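Side-chain contacts in D-glycerate 2-kinase (Thermotoga maritima, PDB 2B8N), which catalyses the ATP-dependent phosphorylation of D-glycerate to 2-phosphoglycerate, a step in the degradation of serine by way of 3-hydroxypyruvate: residues S219-S222 / E223-L226; I375-G378 / S379-K382. All coordinates share one frame; numbering follows the deposited sequence.

Interaction 1: residues S219-S222 / E223-L226; sequences SSTS and EDAL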
loop_
_atom_site.group_PDB
_atom_site.type_symbol
_atom_site.label_atom_id
_atom_site.label_comp_id
_atom_site.label_asym_id
_atom_site.label_seq_id
_atom_site.Cartn_x
_atom_site.Cartn_y
_atom_site.Cartn_z
ATOM N N SER A 219 13.233 -7.611 16.507
ATOM C CA SER A 219 14.117 -8.756 16.789
ATOM C C SER A 219 15.604 -8.418 16.582
ATOM O O SER A 219 16.484 -9.057 17.175
ATOM C CB SER A 219 13.708 -9.982 15.974
ATOM O OG SER A 219 14.005 -9.808 14.604
ATOM N N SER A 220 15.894 -7.406 15.766
ATOM C CA SER A 220 17.288 -6.995 15.549
ATOM C C SER A 220 17.882 -6.286 16.762
ATOM O O SER A 220 17.179 -5.688 17.563
ATOM C CB SER A 220 17.434 -6.108 14.323
ATOM O OG SER A 220 16.995 -4.788 14.574
ATOM N N THR A 221 19.201 -6.326 16.844
ATOM C CA THR A 221 19.940 -5.828 17.992
ATOM C C THR A 221 20.744 -4.579 17.621
ATOM O O THR A 221 20.892 -4.243 16.439
ATOM C CB THR A 221 20.897 -6.932 18.562
ATOM O OG1 THR A 221 22.003 -7.137 17.685
ATOM C CG2 THR A 221 20.169 -8.243 18.701
ATOM N N SER A 222 21.251 -3.895 18.644
ATOM C CA SER A 222 22.210 -2.796 18.461
ATOM C C SER A 222 23.423 -3.283 17.670
ATOM O O SER A 222 23.886 -2.612 16.761
ATOM C CB SER A 222 22.687 -2.245 19.811
ATOM O OG SER A 222 21.616 -1.676 20.552
ATOM N N GLU A 223 23.908 -4.469 18.009
ATOM C CA GLU A 223 25.014 -5.085 17.284
ATOM C C GLU A 223 24.675 -5.211 15.790
ATOM O O GLU A 223 25.473 -4.850 14.936
ATOM C CB GLU A 223 25.372 -6.457 17.876
ATOM C CG GLU A 223 26.693 -7.061 17.369
ATOM C CD GLU A 223 26.927 -8.464 17.899
ATOM O OE1 GLU A 223 26.057 -9.012 18.613
ATOM O OE2 GLU A 223 27.993 -9.029 17.609
ATOM N N ASP A 224 23.490 -5.713 15.479
ATOM C CA ASP A 224 23.062 -5.824 14.083
ATOM C C ASP A 224 23.142 -4.455 13.392
ATOM O O ASP A 224 23.666 -4.334 12.298
ATOM C CB ASP A 224 21.637 -6.402 13.980
ATOM C CG ASP A 224 21.531 -7.800 14.552
ATOM O OD1 ASP A 224 22.473 -8.582 14.330
ATOM O OD2 ASP A 224 20.530 -8.125 15.236
ATOM N N ALA A 225 22.649 -3.414 14.047
ATOM C CA ALA A 225 22.611 -2.088 13.410
ATOM C C ALA A 225 24.020 -1.591 13.059
ATOM O O ALA A 225 24.270 -1.124 11.952
ATOM C CB ALA A 225 21.918 -1.107 14.304
ATOM N N LEU A 226 24.939 -1.718 14.008
ATOM C CA LEU A 226 26.320 -1.283 13.811
ATOM C C LEU A 226 27.085 -2.113 12.765
ATOM O O LEU A 226 27.909 -1.582 12.034
ATOM C CB LEU A 226 27.057 -1.316 15.147
ATOM C CG LEU A 226 26.508 -0.373 16.227
ATOM C CD1 LEU A 226 27.342 -0.484 17.513
ATOM C CD2 LEU A 226 26.470 1.071 15.740
#
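The carboxylate of D224 turns one face to T221, whose hydroxyl stands over it: OG1 of T221 lies 3.2 Å from CG of D224, somewhat tilted from the perpendicular to the carboxylate plane. The methyl CG2 of T221 is on that same side, 3.5 Å from OD2 of D224. Beyond the OD2 end, the CA of S220 approaches close to the carboxylate plane. The backbone N of T221 also meets OD2 of D224, at 2.8 Å, coming from the anti side and 28° out of the plane, again toward the T221 face.

The reciprocal bond runs from the helix to the hydroxyl. D224 N donates to T221 OG1 over 3.0 Å, and its angle of 163° at the hydrogen shows a nearly straight bond. Together the two bonds define a capping box, with T221 as N-cap of helix 222-231. T221 OG1 adds a weak bond of its own to OD2 of D224, 3.0 Å long, so this hydroxyl both accepts and donates within the box. With CG of D224 anti to its carbonyl carbon (chi1 -62°), the carboxylate lies beside the backbone N and folds back toward T221.

Backbone bonds then start the helix: A225 N to T221 O and L226 N to S222 O, each 3.1 Å. The S222 hydroxyl points elsewhere and bonds to I244 O, while S222 N reaches the carboxylate of E247.

Chemically, the box satisfies one N-H of the first helical turn with a side-chain oxygen and the N-H of T221 with a carboxylate. D224 places its negative charge near the positive end of the helix dipole, which would probably stabilise both the charge and the helix start.

Interaction 2: residues I375-G378 / S379-K382; sequences IVDG and STAK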
loop_
_atom_site.group_PDB
_atom_site.type_symbol
_atom_site.label_atom_id
_atom_site.label_comp_id
_atom_site.label_asym_id
_atom_site.label_seq_id
_atom_site.Cartn_x
_atom_site.Cartn_y
_atom_site.Cartn_z
ATOM N N ILE A 375 -7.567 -1.431 -19.595
ATOM C CA ILE A 375 -8.731 -2.274 -19.849
ATOM C C ILE A 375 -8.651 -2.669 -21.328
ATOM O O ILE A 375 -8.788 -1.822 -22.199
ATOM C CB ILE A 375 -10.053 -1.536 -19.460
ATOM C CG1 ILE A 375 -11.280 -2.394 -19.748
ATOM C CG2 ILE A 375 -10.217 -0.232 -20.188
ATOM C CD1 ILE A 375 -11.428 -3.550 -18.829
ATOM N N VAL A 376 -8.364 -3.942 -21.592
ATOM C CA VAL A 376 -8.000 -4.430 -22.943
ATOM C C VAL A 376 -8.729 -5.722 -23.348
ATOM O O VAL A 376 -9.193 -6.493 -22.490
ATOM C CB VAL A 376 -6.458 -4.714 -23.064
ATOM C CG1 VAL A 376 -5.637 -3.503 -22.697
ATOM C CG2 VAL A 376 -6.033 -5.885 -22.206
ATOM N N ASP A 377 -8.815 -5.954 -24.661
ATOM C CA ASP A 377 -9.338 -7.215 -25.197
ATOM C C ASP A 377 -8.602 -7.670 -26.482
ATOM O O ASP A 377 -7.506 -7.185 -26.780
ATOM C CB ASP A 377 -10.855 -7.114 -25.366
ATOM C CG ASP A 377 -11.287 -6.162 -26.466
ATOM O OD1 ASP A 377 -10.501 -5.800 -27.387
ATOM O OD2 ASP A 377 -12.478 -5.800 -26.407
ATOM N N GLY A 378 -9.191 -8.608 -27.223
ATOM C CA GLY A 378 -8.548 -9.174 -28.401
ATOM C C GLY A 378 -8.470 -8.270 -29.609
ATOM O O GLY A 378 -7.805 -8.624 -30.569
ATOM N N SER A 379 -9.137 -7.113 -29.561
ATOM C CA SER A 379 -9.092 -6.120 -30.648
ATOM C C SER A 379 -8.121 -4.963 -30.398
ATOM O O SER A 379 -7.700 -4.308 -31.330
ATOM C CB SER A 379 -10.483 -5.537 -30.867
ATOM O OG SER A 379 -10.858 -4.767 -29.742
ATOM N N THR A 380 -7.805 -4.700 -29.133
ATOM C CA THR A 380 -6.932 -3.594 -28.728
ATOM C C THR A 380 -5.658 -3.425 -29.593
ATOM O O THR A 380 -5.373 -2.318 -30.098
ATOM C CB THR A 380 -6.522 -3.751 -27.225
ATOM O OG1 THR A 380 -7.694 -3.803 -26.401
ATOM C CG2 THR A 380 -5.618 -2.591 -26.757
ATOM N N ALA A 381 -4.897 -4.512 -29.752
ATOM C CA ALA A 381 -3.655 -4.485 -30.541
ATOM C C ALA A 381 -3.892 -4.166 -32.023
ATOM O O ALA A 381 -3.129 -3.424 -32.632
ATOM C CB ALA A 381 -2.907 -5.797 -30.385
ATOM N N LYS A 382 -4.945 -4.727 -32.602
ATOM C CA LYS A 382 -5.266 -4.432 -33.996
ATOM C C LYS A 382 -5.863 -3.014 -34.195
ATOM O O LYS A 382 -5.732 -2.426 -35.292
ATOM C CB LYS A 382 -6.090 -5.553 -34.664
ATOM C CG LYS A 382 -7.267 -6.103 -33.898
ATOM C CD LYS A 382 -7.992 -7.219 -34.705
ATOM C CE LYS A 382 -7.373 -8.617 -34.516
ATOM N NZ LYS A 382 -6.332 -8.934 -35.527
HETATM O O HOH W 1 -5.491 -7.055 -28.517
#
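OD1 of D377 is gripped by S379 twice, through its hydroxyl and its backbone N. OG of S379 donates to OD1 of D377 over 2.6 Å, and OD1 receives it on its syn lone pair, the side of the other carboxylate oxygen. The N-H of S379 reaches OD1 of D377 over 2.9 Å from above the carboxylate plane, 40° out of it, and this bond from residue i+2 to the aspartate side chain closes an Asx turn. T380 N adds a weak, long bond to the same oxygen. With CG between the backbone N and the carbonyl carbon (chi1 69°), the D377 carboxylate is brought back toward S379, where OD1 can receive both donors.

In return, D377 N donates to OG1 of T380 over 3.0 Å, close to straight at 172°. The side chain of each residue thus accepts from the backbone of the other, and D377 and T380 form a capping box, although its T380 N half is weak. Water 1 donates to D377 O at 2.7 Å and accepts from A381 N at 2.9 Å. An alanine in place of D377 would probably leave the hydroxyl and N-H of S379 without their acceptor and free the turn to shift, even though the backbone bond to OG1 of T380 could remain.

T380 also lies against V376: the two side chains cross at about a right angle, with CG2 of T380 4.2 Å from CG1 of V376. V376 also meets L357 of the adjoining strand 355-361. I375 reaches K20 and I24 of helix 17-32, while K382 forms a salt bridge with E350. The capped turn at G378 and S379 joins strand 373-377 to helix 380-386, and V376 and T380 on its two sides both pack on A346 of helix 337-348.

In the fold
Interactions 1 and 2 are separate local structures: their centres are 52 Å apart and their nearest atoms about 41 Å. They lie on opposite sides of the chain's centre, 27 and 29 Å from it respectively, the first in the DUF4147 region and the second in the MOFRL region. Both are capping boxes that pair a threonine with an aspartate three residues away, but in reversed order. In 219-226 the threonine comes first and the aspartate is inside the helix; in 375-382 the aspartate precedes the turn and the threonine follows. One cap follows a loop, the other a strand of the mixed sheet. Neither can be assigned to the ATP or glycerate site on this geometry.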